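Local coordinates for ABC transporter, substrate binding protein (Agrobacterium tumefaciens, PDB 3C9H) that probably captures a solute in the periplasm and delivers it to an ABC transporter, and binds a magnesium ion, at residues Q99-N104 against P330-Y335; A108-L113 against R126-A131; V138-K143 against Y232-S237; A218-V223 against S237-W242. All coordinates share one frame; numbering follows the deposited sequence.

How the contacts relate
The four contacts form two pairs, on opposite sides of the chain's centre. Contacts 1 and 2 have centres about 12 Å apart and meet at S103, whose OG packs against A108 and A129. Helix 96-104 of contact 1 is followed in the chain by strand 108-109 of contact 2. Contacts 3 and 4 have centres about 7 Å apart and share S237 at the start of helix 236-245. Their segments alternate along the chain. They also touch directly, V140 packing on A239 and I234 on I219. The two pairs stay about 13 Å apart at their nearest atoms. This fits the two-lobed fold of periplasmic binding proteins.

Contact 1 of 4, residues Q99-N104 against P330-Y335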
# COMPACT_ATOMS: atom_id res chain seq x y z
N GLN A 99 0.34 -3.34 -10.86
CA GLN A 99 0.73 -4.75 -10.82
C GLN A 99 -0.12 -5.59 -11.75
O GLN A 99 0.38 -6.46 -12.44
CB GLN A 99 0.67 -5.28 -9.39
CG GLN A 99 1.77 -4.70 -8.50
CD GLN A 99 3.13 -5.34 -8.77
OE1 GLN A 99 3.84 -4.94 -9.70
NE2 GLN A 99 3.52 -6.32 -7.93
N VAL A 100 -1.41 -5.33 -11.77
CA VAL A 100 -2.31 -6.03 -12.70
C VAL A 100 -1.98 -5.63 -14.14
O VAL A 100 -1.94 -6.48 -15.02
CB VAL A 100 -3.79 -5.80 -12.35
CG1 VAL A 100 -4.76 -6.35 -13.48
CG2 VAL A 100 -4.10 -6.49 -11.01
N LYS A 101 -1.70 -4.35 -14.39
CA LYS A 101 -1.19 -3.95 -15.72
C LYS A 101 0.07 -4.70 -16.18
O LYS A 101 0.12 -5.17 -17.31
CB LYS A 101 -1.00 -2.44 -15.83
CG LYS A 101 -0.56 -1.99 -17.22
CD LYS A 101 -0.73 -0.51 -17.38
CE LYS A 101 -0.44 -0.03 -18.83
NZ LYS A 101 -1.21 -0.78 -19.92
N LEU A 102 1.12 -4.79 -15.34
CA LEU A 102 2.28 -5.60 -15.70
C LEU A 102 1.86 -7.00 -16.10
O LEU A 102 2.31 -7.51 -17.12
CB LEU A 102 3.30 -5.72 -14.57
CG LEU A 102 4.15 -4.54 -14.12
CD1 LEU A 102 4.90 -4.92 -12.83
CD2 LEU A 102 5.11 -4.09 -15.20
N SER A 103 1.01 -7.61 -15.28
CA SER A 103 0.58 -8.98 -15.48
C SER A 103 -0.23 -9.11 -16.78
O SER A 103 -0.06 -10.08 -17.56
CB SER A 103 -0.24 -9.43 -14.27
OG SER A 103 0.53 -9.37 -13.08
N ASN A 104 -1.09 -8.14 -17.02
CA ASN A 104 -1.87 -8.10 -18.27
C ASN A 104 -1.00 -7.91 -19.54
O ASN A 104 -1.33 -8.42 -20.61
CB ASN A 104 -2.91 -6.99 -18.16
CG ASN A 104 -3.96 -7.07 -19.23
OD1 ASN A 104 -4.00 -6.21 -20.13
ND2 ASN A 104 -4.81 -8.09 -19.17
N PRO A 330 -10.87 -9.96 -11.64
CA PRO A 330 -11.41 -9.51 -12.93
C PRO A 330 -10.33 -8.93 -13.84
O PRO A 330 -10.51 -8.84 -15.05
CB PRO A 330 -12.44 -8.41 -12.54
CG PRO A 330 -12.56 -8.48 -11.04
CD PRO A 330 -11.26 -9.05 -10.55
N GLY A 331 -9.21 -8.52 -13.25
CA GLY A 331 -8.09 -8.04 -14.04
C GLY A 331 -8.19 -6.56 -14.30
O GLY A 331 -8.74 -5.79 -13.49
N LEU A 332 -7.66 -6.15 -15.44
CA LEU A 332 -7.30 -4.75 -15.66
C LEU A 332 -8.54 -3.84 -15.77
O LEU A 332 -8.49 -2.65 -15.45
CB LEU A 332 -6.37 -4.64 -16.89
CG LEU A 332 -5.34 -3.50 -16.97
CD1 LEU A 332 -4.75 -3.13 -15.59
CD2 LEU A 332 -4.27 -3.89 -17.97
N MET A 333 -9.66 -4.43 -16.20
CA MET A 333 -10.96 -3.74 -16.31
C MET A 333 -11.45 -3.05 -15.03
O MET A 333 -12.20 -2.07 -15.11
CB MET A 333 -12.05 -4.73 -16.76
CG MET A 333 -12.26 -5.91 -15.80
SD MET A 333 -13.59 -6.98 -16.37
CE MET A 333 -13.05 -8.60 -15.79
N VAL A 334 -11.07 -3.56 -13.86
CA VAL A 334 -11.42 -2.90 -12.58
C VAL A 334 -10.74 -1.51 -12.44
O VAL A 334 -11.25 -0.61 -11.74
CB VAL A 334 -11.03 -3.79 -11.35
CG1 VAL A 334 -11.44 -3.12 -10.03
CG2 VAL A 334 -11.66 -5.17 -11.48
N TYR A 335 -9.61 -1.36 -13.12
CA TYR A 335 -8.74 -0.19 -12.98
C TYR A 335 -8.79 0.77 -14.17
O TYR A 335 -9.05 0.37 -15.30
CB TYR A 335 -7.32 -0.67 -12.82
CG TYR A 335 -7.18 -1.71 -11.76
CD1 TYR A 335 -7.04 -3.06 -12.08
CD2 TYR A 335 -7.20 -1.36 -10.41
CE1 TYR A 335 -6.90 -4.03 -11.10
CE2 TYR A 335 -7.05 -2.33 -9.40
CZ TYR A 335 -6.91 -3.66 -9.76
OH TYR A 335 -6.77 -4.59 -8.78
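L332 and V100 hold the loop before helix 338-353 against helix 96-104. The tight part is around V100. Its CG1, anti to the backbone N (chi1 170°), reaches the backbone of the loop, 3.5 Å from both C of G331 and N of L332. Its CG2 meets the Y335 ring obliquely, 3.7 Å from CE1 of Y335, and the two side chains cross at about a right angle. L332 points at the helix and spreads its methyls along it. CD1 lies 3.5 Å from the backbone N of K101, and CD2 lies 3.4 Å from CB of N104. V100 and Y335 are buried; V100 also packs on V328 and on I264 of strand 258-268. The solvent side is at N104, which is exposed but brings OD1 to 3.2 Å from CD2 of L332. Of its side chain the partly exposed K101 brings CB, 3.8 Å from CD1 of L332, while its NZ forms a salt bridge with D105. G331 has a positive phi (89°), a conformation open to a residue without a side chain. No hydrogen bond crosses between the segments, so this loop is held to the helix by apolar contact and shape.

Contact 2 of 4, residues A108-L113 against R126-A131; sequences AQRSDL and RNTAYA
The two backbones come closest at R110 and T128, their CA atoms 4.3 Å apart, and next to this point one direct backbone-to-backbone bond joins them: N of S111 donates to O of N127 at 2.7 Å, with an N-H...O angle of 157° and the donor above the carbonyl plane. A water adds a second tie. It donates to O of Q109 and O of T128 and accepts from OG of S111. Y130 reaches S111 from the strand. Its OH donates to O of S111 at 2.6 Å, nearly along the C=O axis, with that oxygen at the ring edge; the same hydroxyl is also bonded to S116. T128 and A129 both face strand 124-125 in a classic beta bulge, at the turn that leads into strand 129-131. Strands 108-109 and 129-131 each pair antiparallel with strand 258-268, so the contact joins neighbouring parts of one lobe. CG2 of T128, anti to its backbone N, sits 3.5 Å from CB of A108. OG1 of T128 turns back to bond O of R126. R110 extends from CG to NE and lays one guanidinium face over CB of N127, 3.8 Å from CZ of R110. R110 and D112, both exposed, form a salt bridge, NE of R110 to OD1 of D112 at 2.8 Å. OD1 accepts with its syn lone pair, tilted 28° out of the guanidinium plane of R110.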
# COMPACT_ATOMS: atom_id res chain seq x y z
N ALA A 108 4.75 -10.24 -16.27
CA ALA A 108 4.78 -11.24 -15.22
C ALA A 108 4.82 -12.64 -15.84
O ALA A 108 4.65 -12.82 -17.06
CB ALA A 108 3.57 -11.08 -14.30
N GLN A 109 5.07 -13.64 -15.00
CA GLN A 109 4.92 -15.03 -15.39
C GLN A 109 4.12 -15.77 -14.32
O GLN A 109 4.11 -15.38 -13.15
CB GLN A 109 6.29 -15.69 -15.64
CG GLN A 109 7.25 -15.67 -14.46
CD GLN A 109 8.53 -16.42 -14.76
OE1 GLN A 109 8.53 -17.63 -14.86
NE2 GLN A 109 9.63 -15.68 -14.93
N ARG A 110 3.44 -16.83 -14.74
CA ARG A 110 2.55 -17.60 -13.90
C ARG A 110 3.35 -18.30 -12.81
O ARG A 110 4.47 -18.79 -13.03
CB ARG A 110 1.78 -18.63 -14.75
CG ARG A 110 0.71 -19.41 -14.04
CD ARG A 110 -0.02 -20.38 -15.02
NE ARG A 110 -1.19 -21.02 -14.41
CZ ARG A 110 -2.45 -20.62 -14.58
NH1 ARG A 110 -2.76 -19.56 -15.33
NH2 ARG A 110 -3.42 -21.29 -13.98
N SER A 111 2.74 -18.35 -11.63
CA SER A 111 3.33 -19.03 -10.49
C SER A 111 2.33 -20.03 -9.94
O SER A 111 1.44 -19.66 -9.17
CB SER A 111 3.69 -18.02 -9.40
OG SER A 111 4.71 -17.17 -9.82
N ASP A 112 2.49 -21.30 -10.33
CA ASP A 112 1.61 -22.37 -9.89
C ASP A 112 2.18 -22.97 -8.64
O ASP A 112 3.11 -23.79 -8.71
CB ASP A 112 1.49 -23.46 -10.96
CG ASP A 112 0.74 -22.99 -12.18
OD1 ASP A 112 -0.16 -22.16 -12.02
OD2 ASP A 112 1.05 -23.47 -13.29
N LEU A 113 1.61 -22.58 -7.51
CA LEU A 113 2.20 -22.91 -6.21
C LEU A 113 1.26 -23.73 -5.34
O LEU A 113 0.10 -23.96 -5.68
CB LEU A 113 2.61 -21.63 -5.47
CG LEU A 113 3.67 -20.76 -6.16
CD1 LEU A 113 3.77 -19.32 -5.59
CD2 LEU A 113 4.99 -21.49 -6.11
N ARG A 126 -5.14 -15.23 -12.32
CA ARG A 126 -4.47 -16.21 -13.19
C ARG A 126 -3.23 -16.86 -12.64
O ARG A 126 -2.30 -17.15 -13.41
CB ARG A 126 -4.12 -15.55 -14.51
CG ARG A 126 -5.32 -15.02 -15.22
CD ARG A 126 -4.96 -14.72 -16.64
NE ARG A 126 -6.13 -14.31 -17.39
CZ ARG A 126 -6.09 -13.63 -18.54
NH1 ARG A 126 -4.93 -13.24 -19.08
NH2 ARG A 126 -7.23 -13.31 -19.13
N ASN A 127 -3.22 -17.14 -11.34
CA ASN A 127 -2.07 -17.75 -10.65
C ASN A 127 -0.77 -16.96 -10.88
O ASN A 127 0.34 -17.48 -10.71
CB ASN A 127 -1.91 -19.21 -11.11
CG ASN A 127 -2.71 -20.21 -10.27
OD1 ASN A 127 -2.38 -21.40 -10.24
ND2 ASN A 127 -3.75 -19.74 -9.60
N THR A 128 -0.93 -15.68 -11.19
CA THR A 128 0.16 -14.81 -11.63
C THR A 128 0.40 -13.63 -10.68
O THR A 128 1.52 -13.45 -10.22
CB THR A 128 -0.12 -14.29 -13.08
OG1 THR A 128 -0.21 -15.41 -13.96
CG2 THR A 128 1.04 -13.39 -13.57
N ALA A 129 -0.65 -12.83 -10.45
CA ALA A 129 -0.68 -11.75 -9.46
C ALA A 129 -1.56 -12.14 -8.27
O ALA A 129 -2.75 -12.52 -8.44
CB ALA A 129 -1.24 -10.49 -10.11
N TYR A 130 -0.98 -12.07 -7.08
CA TYR A 130 -1.65 -12.44 -5.86
C TYR A 130 -1.72 -11.28 -4.88
O TYR A 130 -0.69 -10.68 -4.54
CB TYR A 130 -0.89 -13.58 -5.18
CG TYR A 130 -0.81 -14.87 -5.96
CD1 TYR A 130 -1.75 -15.86 -5.78
CD2 TYR A 130 0.25 -15.13 -6.85
CE1 TYR A 130 -1.69 -17.08 -6.48
CE2 TYR A 130 0.32 -16.35 -7.56
CZ TYR A 130 -0.65 -17.31 -7.36
OH TYR A 130 -0.61 -18.50 -8.00
N ALA A 131 -2.91 -11.01 -4.39
CA ALA A 131 -3.13 -10.04 -3.32
C ALA A 131 -2.75 -10.72 -2.02
O ALA A 131 -3.28 -11.80 -1.71
CB ALA A 131 -4.61 -9.62 -3.25
O HOH W 1 3.81 -14.57 -10.63

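Contact 3 of 4, residues V138-K143 against Y232-S237; sequences VFVYHK and YNILGS
A G1 beta bulge interrupts the pairing of strand 135-142 with strand 230-235, just before the second strand gives way to helix 236-245. N233 and I234 both face V138 across it. N233 has positive phi and psi (62° and 42°), and the chain turns a corner there. V138 and I234 form the antiparallel hydrogen-bonded pair next to the helix start. N of V138 donates to O of I234 at 2.8 Å, and N of I234 donates back to O of V138 at 3.0 Å. Both bonds are nearly straight and lie in the carbonyl planes. L235 follows at the N-cap position of the helix. Its side chain lies about 4 Å from a bound citrate and about 6 Å from the magnesium ion; the helix start thus lies beside this site. In the binding-protein fold such a ligand site lies between the lobes; the citrate probably came from the crystallisation liquor. G236 packs against V138, its CA 3.7 Å from CG2 of V138. With no side chain, its backbone comes close to the V138 methyls. V138 and I234 lie on the same face of the sheet. V140 crosses I234 at about a right angle, with CG2 of V140 3.8 Å from CG1 of I234; I219 and L220 of helix 216-224 also pack on I234. F139 and Y232 lie side by side and point the same way. CE1 of F139 comes to the edge of the Y232 ring, 3.6 Å from CD1 of Y232, with the ring planes 42° apart. Y232 OH bonds D191 and R155.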
# COMPACT_ATOMS: atom_id res chain seq x y z
N VAL A 138 -6.56 5.38 6.05
CA VAL A 138 -7.12 5.92 7.30
C VAL A 138 -6.77 7.39 7.50
O VAL A 138 -5.89 7.94 6.83
CB VAL A 138 -6.61 5.11 8.52
CG1 VAL A 138 -6.91 3.63 8.35
CG2 VAL A 138 -5.08 5.37 8.75
N PHE A 139 -7.48 8.01 8.44
CA PHE A 139 -7.10 9.34 8.91
C PHE A 139 -6.09 9.14 10.04
O PHE A 139 -6.21 8.21 10.82
CB PHE A 139 -8.27 10.14 9.50
CG PHE A 139 -9.46 10.36 8.58
CD1 PHE A 139 -9.44 10.06 7.23
CD2 PHE A 139 -10.62 10.91 9.10
CE1 PHE A 139 -10.55 10.31 6.42
CE2 PHE A 139 -11.74 11.17 8.29
CZ PHE A 139 -11.70 10.87 6.96
N VAL A 140 -5.15 10.06 10.13
CA VAL A 140 -4.27 10.14 11.25
C VAL A 140 -4.36 11.55 11.82
O VAL A 140 -4.71 12.51 11.11
CB VAL A 140 -2.81 9.73 10.89
CG1 VAL A 140 -2.77 8.26 10.47
CG2 VAL A 140 -2.24 10.62 9.78
N TYR A 141 -4.09 11.68 13.11
CA TYR A 141 -4.13 12.99 13.76
C TYR A 141 -3.08 13.09 14.84
O TYR A 141 -2.62 12.07 15.36
CB TYR A 141 -5.53 13.30 14.33
CG TYR A 141 -6.01 12.40 15.45
CD1 TYR A 141 -5.99 12.84 16.78
CD2 TYR A 141 -6.48 11.12 15.19
CE1 TYR A 141 -6.43 12.00 17.81
CE2 TYR A 141 -6.94 10.31 16.20
CZ TYR A 141 -6.89 10.75 17.51
OH TYR A 141 -7.34 9.92 18.49
N HIS A 142 -2.71 14.33 15.15
CA HIS A 142 -1.83 14.65 16.26
C HIS A 142 -2.68 14.82 17.54
O HIS A 142 -3.37 15.81 17.71
CB HIS A 142 -1.08 15.94 15.91
CG HIS A 142 -0.11 16.39 16.96
ND1 HIS A 142 0.99 15.64 17.34
CD2 HIS A 142 -0.06 17.52 17.68
CE1 HIS A 142 1.67 16.30 18.26
NE2 HIS A 142 1.06 17.44 18.48
N LYS A 143 -2.63 13.81 18.40
CA LYS A 143 -3.46 13.75 19.61
C LYS A 143 -3.41 15.03 20.46
O LYS A 143 -4.45 15.54 20.83
CB LYS A 143 -3.11 12.53 20.48
CG LYS A 143 -3.36 11.19 19.82
CD LYS A 143 -3.22 10.07 20.82
CE LYS A 143 -3.52 8.74 20.18
NZ LYS A 143 -3.90 7.67 21.16
N TYR A 232 -4.60 12.42 5.58
CA TYR A 232 -5.72 11.82 4.88
C TYR A 232 -5.23 10.70 3.94
O TYR A 232 -4.26 10.90 3.21
CB TYR A 232 -6.49 12.89 4.08
CG TYR A 232 -7.59 12.32 3.24
CD1 TYR A 232 -8.80 11.97 3.81
CD2 TYR A 232 -7.43 12.12 1.87
CE1 TYR A 232 -9.82 11.40 3.06
CE2 TYR A 232 -8.46 11.56 1.10
CZ TYR A 232 -9.64 11.20 1.70
OH TYR A 232 -10.67 10.66 0.95
N ASN A 233 -5.92 9.56 3.95
CA ASN A 233 -5.57 8.39 3.11
C ASN A 233 -4.21 7.79 3.39
O ASN A 233 -3.49 7.38 2.47
CB ASN A 233 -5.68 8.74 1.62
CG ASN A 233 -7.07 8.51 1.05
OD1 ASN A 233 -7.28 8.63 -0.17
ND2 ASN A 233 -8.01 8.16 1.91
N ILE A 234 -3.88 7.68 4.66
CA ILE A 234 -2.60 7.17 5.10
C ILE A 234 -2.75 5.66 5.28
O ILE A 234 -3.82 5.19 5.65
CB ILE A 234 -2.14 7.87 6.43
CG1 ILE A 234 -2.17 9.40 6.22
CG2 ILE A 234 -0.75 7.38 6.88
CD1 ILE A 234 -1.37 9.88 5.00
N LEU A 235 -1.67 4.91 5.03
CA LEU A 235 -1.68 3.48 5.26
C LEU A 235 -1.87 3.16 6.75
O LEU A 235 -1.06 3.53 7.59
CB LEU A 235 -0.42 2.83 4.68
CG LEU A 235 -0.27 2.80 3.14
CD1 LEU A 235 1.04 2.13 2.75
CD2 LEU A 235 -1.49 2.12 2.45
N GLY A 236 -2.94 2.44 7.06
CA GLY A 236 -3.29 2.13 8.45
C GLY A 236 -2.27 1.24 9.13
O GLY A 236 -2.04 1.36 10.31
N SER A 237 -1.66 0.34 8.36
CA SER A 237 -0.64 -0.57 8.89
C SER A 237 0.57 0.22 9.37
O SER A 237 1.06 0.02 10.46
CB SER A 237 -0.24 -1.56 7.79
OG SER A 237 -0.06 -0.88 6.55

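Contact 4 of 4, residues A218-V223 against S237-W242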
# COMPACT_ATOMS: atom_id res chain seq x y z
N ALA A 218 6.61 9.84 5.48
CA ALA A 218 6.88 11.29 5.53
C ALA A 218 5.76 12.04 6.27
O ALA A 218 5.98 12.98 7.04
CB ALA A 218 7.08 11.89 4.12
N ILE A 219 4.53 11.64 5.99
CA ILE A 219 3.38 12.28 6.62
C ILE A 219 3.33 11.89 8.10
O ILE A 219 3.20 12.73 8.96
CB ILE A 219 2.09 11.93 5.90
CG1 ILE A 219 2.09 12.52 4.47
CG2 ILE A 219 0.87 12.42 6.73
CD1 ILE A 219 0.95 11.97 3.56
N LEU A 220 3.54 10.61 8.38
CA LEU A 220 3.52 10.14 9.76
C LEU A 220 4.55 10.84 10.63
O LEU A 220 4.21 11.27 11.74
CB LEU A 220 3.66 8.61 9.81
CG LEU A 220 2.37 7.88 9.41
CD1 LEU A 220 2.67 6.45 9.06
CD2 LEU A 220 1.29 7.96 10.52
N GLU A 221 5.78 11.01 10.14
CA GLU A 221 6.80 11.76 10.93
C GLU A 221 6.33 13.16 11.29
O GLU A 221 6.56 13.59 12.41
CB GLU A 221 8.22 11.75 10.32
CG GLU A 221 8.34 12.00 8.86
CD GLU A 221 9.69 11.51 8.26
OE1 GLU A 221 9.91 10.26 8.10
OE2 GLU A 221 10.50 12.39 7.90
N ARG A 222 5.64 13.83 10.39
CA ARG A 222 5.21 15.21 10.58
C ARG A 222 3.95 15.36 11.47
O ARG A 222 3.82 16.35 12.21
CB ARG A 222 5.05 15.91 9.24
CG ARG A 222 6.41 16.22 8.56
CD ARG A 222 6.27 16.49 7.07
NE ARG A 222 7.57 16.74 6.45
CZ ARG A 222 8.51 15.82 6.25
NH1 ARG A 222 8.32 14.54 6.57
NH2 ARG A 222 9.67 16.19 5.70
N VAL A 223 3.04 14.40 11.36
CA VAL A 223 1.89 14.31 12.28
C VAL A 223 2.38 13.96 13.68
O VAL A 223 1.89 14.52 14.65
CB VAL A 223 0.81 13.29 11.77
CG1 VAL A 223 -0.30 13.06 12.83
CG2 VAL A 223 0.20 13.80 10.44
N SER A 237 -1.66 0.34 8.36
CA SER A 237 -0.64 -0.57 8.89
C SER A 237 0.57 0.22 9.37
O SER A 237 1.06 0.02 10.46
CB SER A 237 -0.24 -1.56 7.79
OG SER A 237 -0.06 -0.88 6.55
N TYR A 238 1.05 1.15 8.55
CA TYR A 238 2.17 2.01 8.89
C TYR A 238 1.78 2.92 10.04
O TYR A 238 2.61 3.17 10.92
CB TYR A 238 2.55 2.86 7.69
CG TYR A 238 3.20 2.11 6.52
CD1 TYR A 238 3.26 0.72 6.45
CD2 TYR A 238 3.75 2.82 5.47
CE1 TYR A 238 3.84 0.06 5.35
CE2 TYR A 238 4.33 2.19 4.40
CZ TYR A 238 4.38 0.80 4.35
OH TYR A 238 4.96 0.19 3.26
N ALA A 239 0.54 3.41 10.04
CA ALA A 239 0.09 4.30 11.09
C ALA A 239 0.11 3.55 12.43
O ALA A 239 0.58 4.08 13.41
CB ALA A 239 -1.29 4.85 10.77
N ALA A 240 -0.41 2.32 12.45
CA ALA A 240 -0.38 1.48 13.65
C ALA A 240 1.06 1.20 14.11
O ALA A 240 1.33 1.23 15.32
CB ALA A 240 -1.17 0.18 13.45
N ASP A 241 1.97 0.98 13.17
CA ASP A 241 3.40 0.80 13.49
C ASP A 241 3.99 2.02 14.15
O ASP A 241 4.65 1.91 15.19
CB ASP A 241 4.22 0.49 12.23
CG ASP A 241 5.67 0.20 12.57
OD1 ASP A 241 5.91 -0.80 13.28
OD2 ASP A 241 6.55 0.97 12.14
N TRP A 242 3.75 3.19 13.54
CA TRP A 242 4.18 4.46 14.12
C TRP A 242 3.61 4.70 15.52
O TRP A 242 4.37 5.00 16.44
CB TRP A 242 3.79 5.65 13.22
CG TRP A 242 4.90 6.02 12.37
CD1 TRP A 242 5.30 5.40 11.21
CD2 TRP A 242 5.84 7.06 12.62
NE1 TRP A 242 6.43 6.02 10.70
CE2 TRP A 242 6.78 7.04 11.55
CE3 TRP A 242 5.97 8.04 13.60
CZ2 TRP A 242 7.84 7.93 11.46
CZ3 TRP A 242 7.03 8.93 13.52
CH2 TRP A 242 7.95 8.87 12.45
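Helices 216-224 and 236-245 run roughly alongside each other here, their short axes 10.5 Å apart at closest approach and crossing at -37°. A218 turns its CB away from the partner helix, but its carbonyl is used locally: NH1 of R222 donates to O of A218 in the carbonyl plane, on a lone pair. L220 carries the contact. Its chi1 of -75° puts CG anti to the carbonyl carbon, and with chi2 at 162° both methyls come onto the second helix. CD1 lies 3.8 Å from CB of Y238 and 3.6 Å from CD1 of W242. CD2 meets CB of A239 at 4.0 Å. CB of L220 stands over the five-membered ring of W242, 3.7 Å from its centroid and almost on the ring normal, a clear CH-pi contact. CA of E221 lies 3.5 Å from CH2 of W242 at the far end of the indole, and its backbone N lies over the same face as CB of L220. The indole thus spans two consecutive residues of the first helix. It also stacks with H246 and makes a cation-pi contact with R245. The carboxylate of E221 turns back within its own helix to a weak, long salt bridge with R222. V140 of strand 135-142 packs on both L220 and A239. Y238, whose CB touches L220, hydrogen-bonds through its OH to the backbone N of D43, a magnesium ligand, and to a bound citrate, probably from the crystallisation liquor. The segments meet without hydrogen bonds, through apolar and CH-pi contact, while the polar tip of Y238 faces the metal site.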